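Local coordinates for acyl-[acyl-carrier-protein]--UDP-N-acetylglucosamine O-acyltransferase (Acinetobacter baumannii, PDB 4E6U) that catalyses transfer of an acyl chain from acyl carrier protein to UDP-N-acetylglucosamine, the opening step of lipid A synthesis in the lipopolysaccharide pathway, at residues A[10-16]-A[28-34]; A[219-224]-A[237-242]. All coordinates share one frame. Numbering follows the deposited sequence.

Interaction 1. Residues A[10-16]-A[28-34]; sequences IHSTAII and IGPYCII
Segments 10-16 and 28-34 run parallel, Ile15 paired with Ile33 (CA-CA 5.0 Å) and Ile16 with Ile34 (CA-CA 4.7 Å). The Ile15 N to Cys32 O (2.9 Å) and Ile34 N to Ile15 O (2.8 Å) hydrogen bonds set this register; at the other end His11 N donates to Ile28 O (2.9 Å). Between them a type I turn, His11 to Ala14, lies against a type II turn, Gly29 to Cys32, with Tyr31 at phi/psi 66/23°. Pro30 presses CG over one face of the His11 ring (chi1 t), a CH-pi contact 3.8 Å from the centroid. Thr13 (chi1 p) wedges OG1 between this pair and Tyr31, accepting a hydrogen bond from Tyr31 N (2.9 Å). Such stacked turns and short strands are the first coils of the left-handed parallel beta-helix built by hexapeptide repeats. Inside the coil, Ile28 fills the hollow between Ala14 CB (3.8 Å from Ile28 CG2) and the CD1 atoms of Ile10 and Ile16, each 4.1 Å from Ile28 CD1. Outside, Ile15 CD1 meets Ile33 CD1 at 3.9 Å, and Ile15 also packs on His11 of the second subunit. Tyr31 OH is hydrogen-bonded to Thr13 O of the third subunit.

Interaction 2. Residues A[219-224]-A[237-242]; sequences EAYKLI and QIKSEI
Ile242, Leu223 and Ile238 carry most of the 293 Å² (both sides summed) buried between segments 219-224 and 237-242. Segment 219-224 is regular helix throughout; the other is helical over 237-241, and Ile242 N is hydrogen-bonded to Ile238 O (3.0 Å). The two short axes run roughly antiparallel, at 148° between their N-to-C directions, and approach to 10.4 Å. Ala220 faces Ile238 where the backbones come near (CA-CA 6.0 Å), while Leu223 and Gln237 are 7.4 Å apart by CA. Ile242 (chi1 m, chi2 t) sends CD1 across to the first helix, where it lies 3.6 Å from Ala220 N, 3.8 Å from Glu219 CB and 4.0 Å from Ala220 CB; the small alanine lets the isoleucine tip settle close to the backbone. In the C-terminal helical domain that follows the beta-helix in LpxA, helices 211-225 and 231-241 succeed one another through a short connection and pack as an antiparallel helical hairpin. Leu223 (chi1 m, chi2 t) projects the opposite way across the interface, its CD1 touching Ile242 CD1 at 3.8 Å, Gln237 CB at 3.8 Å and Ile238 CG1 at 4.1 Å. Ile238, also m and t, extends CD1 to Ala220 CB and to Ile224 CD1, both at 3.9 Å. No hydrogen bond crosses; the contact is van der Waals, mostly between apolar side chains, with the CB atoms of Glu219 and Gln237 at the margins. Helix 250-258 closes one flank, with Leu252 against Ala220, Ile253 against Ile238 and Leu256 against Ile224.

In the fold
Interactions 1 and 2 mark two ends of an elongated subunit: their centres are 54 Å apart, their nearest atoms about 43 Å, and they lie on opposite sides of the chain's centre. Along the sequence they come in series, 10-16 with 28-34 in the first coils of the beta-helix and 219-224 with 237-242 in the helical domain after its last coil. They also differ in their surroundings. Interaction 1 takes part in the trimer, touching both other subunits, whereas no other chain of the assembly reaches the segments of interaction 2. In LpxA relatives the active site lies between adjacent subunits along the beta-helix.

Interaction 1. Residues A[10-16]-A[28-34]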
loop_
_atom_site.group_PDB
_atom_site.type_symbol
_atom_site.label_atom_id
_atom_site.label_comp_id
_atom_site.label_asym_id
_atom_site.label_seq_id
_atom_site.Cartn_x
_atom_site.Cartn_y
_atom_site.Cartn_z
ATOM N N ILE A 10 -18.300 -5.270 -25.868
ATOM C CA ILE A 10 -16.832 -5.351 -25.907
ATOM C C ILE A 10 -16.333 -4.179 -26.723
ATOM O O ILE A 10 -16.641 -4.060 -27.913
ATOM C CB ILE A 10 -16.336 -6.708 -26.474
ATOM C CG1 ILE A 10 -16.766 -7.834 -25.529
ATOM C CG2 ILE A 10 -14.814 -6.712 -26.711
ATOM C CD1 ILE A 10 -16.393 -9.227 -25.976
ATOM N N HIS A 11 -15.589 -3.285 -26.086
ATOM C CA HIS A 11 -15.106 -2.091 -26.759
ATOM C C HIS A 11 -14.098 -2.456 -27.851
ATOM O O HIS A 11 -13.298 -3.391 -27.691
ATOM C CB HIS A 11 -14.483 -1.130 -25.764
ATOM C CG HIS A 11 -14.367 0.247 -26.316
ATOM N ND1 HIS A 11 -13.239 0.696 -26.962
ATOM C CD2 HIS A 11 -15.268 1.260 -26.372
ATOM C CE1 HIS A 11 -13.445 1.936 -27.388
ATOM N NE2 HIS A 11 -14.663 2.297 -27.031
ATOM N N SER A 12 -14.140 -1.719 -28.961
ATOM C CA SER A 12 -13.283 -2.022 -30.107
ATOM C C SER A 12 -11.791 -1.876 -29.834
ATOM O O SER A 12 -10.983 -2.414 -30.586
ATOM C CB SER A 12 -13.649 -1.145 -31.303
ATOM O OG SER A 12 -13.418 0.212 -30.979
ATOM N N THR A 13 -11.431 -1.184 -28.747
ATOM C CA THR A 13 -10.011 -0.987 -28.404
ATOM C C THR A 13 -9.497 -2.081 -27.447
ATOM O O THR A 13 -8.310 -2.111 -27.086
ATOM C CB THR A 13 -9.769 0.366 -27.741
ATOM O OG1 THR A 13 -10.513 0.442 -26.528
ATOM C CG2 THR A 13 -10.120 1.518 -28.695
ATOM N N ALA A 14 -10.373 -2.974 -27.002
ATOM C CA ALA A 14 -9.860 -4.138 -26.283
ATOM C C ALA A 14 -9.021 -4.965 -27.258
ATOM O O ALA A 14 -9.285 -4.991 -28.488
ATOM C CB ALA A 14 -10.991 -4.969 -25.738
ATOM N N ILE A 15 -8.003 -5.642 -26.748
ATOM C CA ILE A 15 -7.183 -6.533 -27.568
ATOM C C ILE A 15 -7.298 -7.911 -26.972
ATOM O O ILE A 15 -6.912 -8.125 -25.819
ATOM C CB ILE A 15 -5.722 -6.068 -27.632
ATOM C CG1 ILE A 15 -5.659 -4.656 -28.214
ATOM C CG2 ILE A 15 -4.901 -7.036 -28.520
ATOM C CD1 ILE A 15 -4.257 -4.018 -28.175
ATOM N N ILE A 16 -7.828 -8.843 -27.758
ATOM C CA ILE A 16 -8.225 -10.161 -27.268
ATOM C C ILE A 16 -7.479 -11.242 -28.021
ATOM O O ILE A 16 -7.643 -11.370 -29.249
ATOM C CB ILE A 16 -9.767 -10.358 -27.382
ATOM C CG1 ILE A 16 -10.495 -9.257 -26.598
ATOM C CG2 ILE A 16 -10.149 -11.772 -26.912
ATOM C CD1 ILE A 16 -12.019 -9.237 -26.759
ATOM N N ILE A 28 -16.443 -5.940 -21.788
ATOM C CA ILE A 28 -15.023 -5.624 -21.703
ATOM C C ILE A 28 -14.872 -4.188 -22.160
ATOM O O ILE A 28 -15.234 -3.866 -23.288
ATOM C CB ILE A 28 -14.158 -6.569 -22.571
ATOM C CG1 ILE A 28 -14.329 -8.032 -22.136
ATOM C CG2 ILE A 28 -12.664 -6.150 -22.541
ATOM C CD1 ILE A 28 -13.604 -9.061 -22.998
ATOM N N GLY A 29 -14.336 -3.336 -21.294
ATOM C CA GLY A 29 -14.230 -1.924 -21.620
ATOM C C GLY A 29 -13.017 -1.543 -22.449
ATOM O O GLY A 29 -12.198 -2.382 -22.841
ATOM N N PRO A 30 -12.890 -0.240 -22.716
ATOM C CA PRO A 30 -11.802 0.218 -23.552
ATOM C C PRO A 30 -10.411 -0.116 -23.009
ATOM O O PRO A 30 -10.189 -0.114 -21.792
ATOM C CB PRO A 30 -11.974 1.742 -23.564
ATOM C CG PRO A 30 -13.379 2.004 -23.176
ATOM C CD PRO A 30 -13.823 0.836 -22.340
ATOM N N TYR A 31 -9.502 -0.438 -23.920
ATOM C CA TYR A 31 -8.084 -0.557 -23.609
ATOM C C TYR A 31 -7.768 -1.709 -22.679
ATOM O O TYR A 31 -6.764 -1.678 -21.994
ATOM C CB TYR A 31 -7.511 0.799 -23.105
ATOM C CG TYR A 31 -7.855 1.956 -24.016
ATOM C CD1 TYR A 31 -8.529 3.097 -23.560
ATOM C CD2 TYR A 31 -7.535 1.891 -25.364
ATOM C CE1 TYR A 31 -8.832 4.149 -24.446
ATOM C CE2 TYR A 31 -7.854 2.909 -26.243
ATOM C CZ TYR A 31 -8.507 4.022 -25.784
ATOM O OH TYR A 31 -8.787 5.004 -26.719
ATOM N N CYS A 32 -8.640 -2.712 -22.635
ATOM C CA CYS A 32 -8.324 -3.970 -21.947
ATOM C C CYS A 32 -7.458 -4.870 -22.799
ATOM O O CYS A 32 -7.542 -4.854 -24.034
ATOM C CB CYS A 32 -9.603 -4.746 -21.603
ATOM S SG CYS A 32 -10.578 -4.003 -20.271
ATOM N N ILE A 33 -6.666 -5.687 -22.125
ATOM C CA ILE A 33 -5.846 -6.685 -22.782
ATOM C C ILE A 33 -6.240 -8.031 -22.239
ATOM O O ILE A 33 -6.213 -8.243 -21.021
ATOM C CB ILE A 33 -4.337 -6.448 -22.484
ATOM C CG1 ILE A 33 -3.886 -5.023 -22.862
ATOM C CG2 ILE A 33 -3.469 -7.558 -23.101
ATOM C CD1 ILE A 33 -4.127 -4.675 -24.325
ATOM N N ILE A 34 -6.639 -8.928 -23.127
ATOM C CA ILE A 34 -6.960 -10.296 -22.754
ATOM C C ILE A 34 -5.940 -11.216 -23.402
ATOM O O ILE A 34 -5.873 -11.316 -24.638
ATOM C CB ILE A 34 -8.388 -10.696 -23.221
ATOM C CG1 ILE A 34 -9.450 -9.684 -22.775
ATOM C CG2 ILE A 34 -8.716 -12.131 -22.762
ATOM C CD1 ILE A 34 -9.534 -9.483 -21.262
#

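Interaction 2. Residues A[219-224]-A[237-242]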
loop_
_atom_site.group_PDB
_atom_site.type_symbol
_atom_site.label_atom_id
_atom_site.label_comp_id
_atom_site.label_asym_id
_atom_site.label_seq_id
_atom_site.Cartn_x
_atom_site.Cartn_y
_atom_site.Cartn_z
ATOM N N GLU A 219 -14.554 -21.629 25.282
ATOM C CA GLU A 219 -13.780 -22.591 26.072
ATOM C C GLU A 219 -12.654 -23.187 25.243
ATOM O O GLU A 219 -11.525 -23.317 25.718
ATOM C CB GLU A 219 -14.681 -23.707 26.618
ATOM C CG GLU A 219 -15.739 -23.236 27.615
ATOM C CD GLU A 219 -16.723 -24.336 27.980
ATOM O OE1 GLU A 219 -17.295 -24.263 29.089
ATOM O OE2 GLU A 219 -16.919 -25.273 27.171
ATOM N N ALA A 220 -12.951 -23.491 23.974
ATOM C CA ALA A 220 -11.934 -23.987 23.077
ATOM C C ALA A 220 -10.800 -22.975 22.904
ATOM O O ALA A 220 -9.621 -23.340 22.908
ATOM C CB ALA A 220 -12.557 -24.360 21.718
ATOM N N TYR A 221 -11.178 -21.700 22.763
ATOM C CA TYR A 221 -10.201 -20.620 22.658
ATOM C C TYR A 221 -9.287 -20.604 23.893
ATOM O O TYR A 221 -8.066 -20.498 23.771
ATOM C CB TYR A 221 -10.911 -19.265 22.477
ATOM C CG TYR A 221 -9.933 -18.133 22.327
ATOM C CD1 TYR A 221 -9.559 -17.684 21.059
ATOM C CD2 TYR A 221 -9.355 -17.534 23.438
ATOM C CE1 TYR A 221 -8.633 -16.649 20.906
ATOM C CE2 TYR A 221 -8.423 -16.497 23.295
ATOM C CZ TYR A 221 -8.080 -16.065 22.024
ATOM O OH TYR A 221 -7.153 -15.048 21.886
ATOM N N LYS A 222 -9.881 -20.708 25.079
ATOM C CA LYS A 222 -9.081 -20.712 26.291
ATOM C C LYS A 222 -8.110 -21.884 26.320
ATOM O O LYS A 222 -6.943 -21.717 26.703
ATOM C CB LYS A 222 -9.967 -20.767 27.522
ATOM C CG LYS A 222 -10.751 -19.511 27.825
ATOM C CD LYS A 222 -11.640 -19.765 29.033
ATOM C CE LYS A 222 -11.693 -18.576 29.951
ATOM N NZ LYS A 222 -12.134 -18.987 31.313
ATOM N N LEU A 223 -8.583 -23.072 25.922
ATOM C CA LEU A 223 -7.688 -24.228 25.832
ATOM C C LEU A 223 -6.513 -24.031 24.890
ATOM O O LEU A 223 -5.388 -24.417 25.194
ATOM C CB LEU A 223 -8.461 -25.490 25.449
ATOM C CG LEU A 223 -9.372 -26.042 26.554
ATOM C CD1 LEU A 223 -10.449 -26.900 25.941
ATOM C CD2 LEU A 223 -8.554 -26.838 27.595
ATOM N N ILE A 224 -6.781 -23.413 23.735
ATOM C CA ILE A 224 -5.742 -23.222 22.729
ATOM C C ILE A 224 -4.743 -22.126 23.124
ATOM O O ILE A 224 -3.537 -22.306 22.993
ATOM C CB ILE A 224 -6.380 -22.871 21.368
ATOM C CG1 ILE A 224 -7.219 -24.042 20.860
ATOM C CG2 ILE A 224 -5.291 -22.547 20.342
ATOM C CD1 ILE A 224 -8.180 -23.682 19.699
ATOM N N GLN A 237 -8.374 -31.962 24.274
ATOM C CA GLN A 237 -9.382 -31.431 25.191
ATOM C C GLN A 237 -10.655 -30.993 24.493
ATOM O O GLN A 237 -11.761 -31.200 25.005
ATOM C CB GLN A 237 -8.809 -30.281 26.030
ATOM C CG GLN A 237 -7.651 -30.721 26.943
ATOM C CD GLN A 237 -8.029 -31.902 27.827
ATOM O OE1 GLN A 237 -9.111 -31.914 28.427
ATOM N NE2 GLN A 237 -7.143 -32.902 27.898
ATOM N N ILE A 238 -10.510 -30.396 23.309
ATOM C CA ILE A 238 -11.680 -29.960 22.555
ATOM C C ILE A 238 -12.501 -31.179 22.106
ATOM O O ILE A 238 -13.727 -31.189 22.228
ATOM C CB ILE A 238 -11.268 -29.053 21.360
ATOM C CG1 ILE A 238 -10.647 -27.758 21.890
ATOM C CG2 ILE A 238 -12.479 -28.701 20.500
ATOM C CD1 ILE A 238 -9.864 -26.972 20.819
ATOM N N LYS A 239 -11.799 -32.202 21.628
ATOM C CA LYS A 239 -12.447 -33.455 21.208
ATOM C C LYS A 239 -13.218 -34.106 22.345
ATOM O O LYS A 239 -14.354 -34.544 22.162
ATOM C CB LYS A 239 -11.410 -34.448 20.698
ATOM C CG LYS A 239 -10.925 -34.211 19.299
ATOM C CD LYS A 239 -10.041 -35.379 18.868
ATOM C CE LYS A 239 -9.505 -35.199 17.465
ATOM N NZ LYS A 239 -8.585 -36.320 17.108
ATOM N N SER A 240 -12.597 -34.164 23.522
ATOM C CA SER A 240 -13.181 -34.810 24.709
ATOM C C SER A 240 -14.440 -34.108 25.190
ATOM O O SER A 240 -15.503 -34.735 25.386
ATOM C CB SER A 240 -12.132 -34.811 25.855
ATOM O OG SER A 240 -12.631 -35.437 27.042
ATOM N N GLU A 241 -14.329 -32.801 25.395
ATOM C CA GLU A 241 -15.295 -32.081 26.196
ATOM C C GLU A 241 -16.225 -31.140 25.446
ATOM O O GLU A 241 -17.283 -30.782 25.961
ATOM C CB GLU A 241 -14.590 -31.300 27.316
ATOM C CG GLU A 241 -13.777 -32.170 28.290
ATOM C CD GLU A 241 -14.639 -33.174 29.035
ATOM O OE1 GLU A 241 -15.533 -32.771 29.805
ATOM O OE2 GLU A 241 -14.414 -34.351 28.816
ATOM N N ILE A 242 -15.812 -30.704 24.258
ATOM C CA ILE A 242 -16.531 -29.624 23.582
ATOM C C ILE A 242 -17.177 -30.084 22.290
ATOM O O ILE A 242 -18.373 -29.841 22.073
ATOM C CB ILE A 242 -15.605 -28.407 23.339
ATOM C CG1 ILE A 242 -15.145 -27.835 24.684
ATOM C CG2 ILE A 242 -16.324 -27.324 22.487
ATOM C CD1 ILE A 242 -13.966 -26.856 24.577
#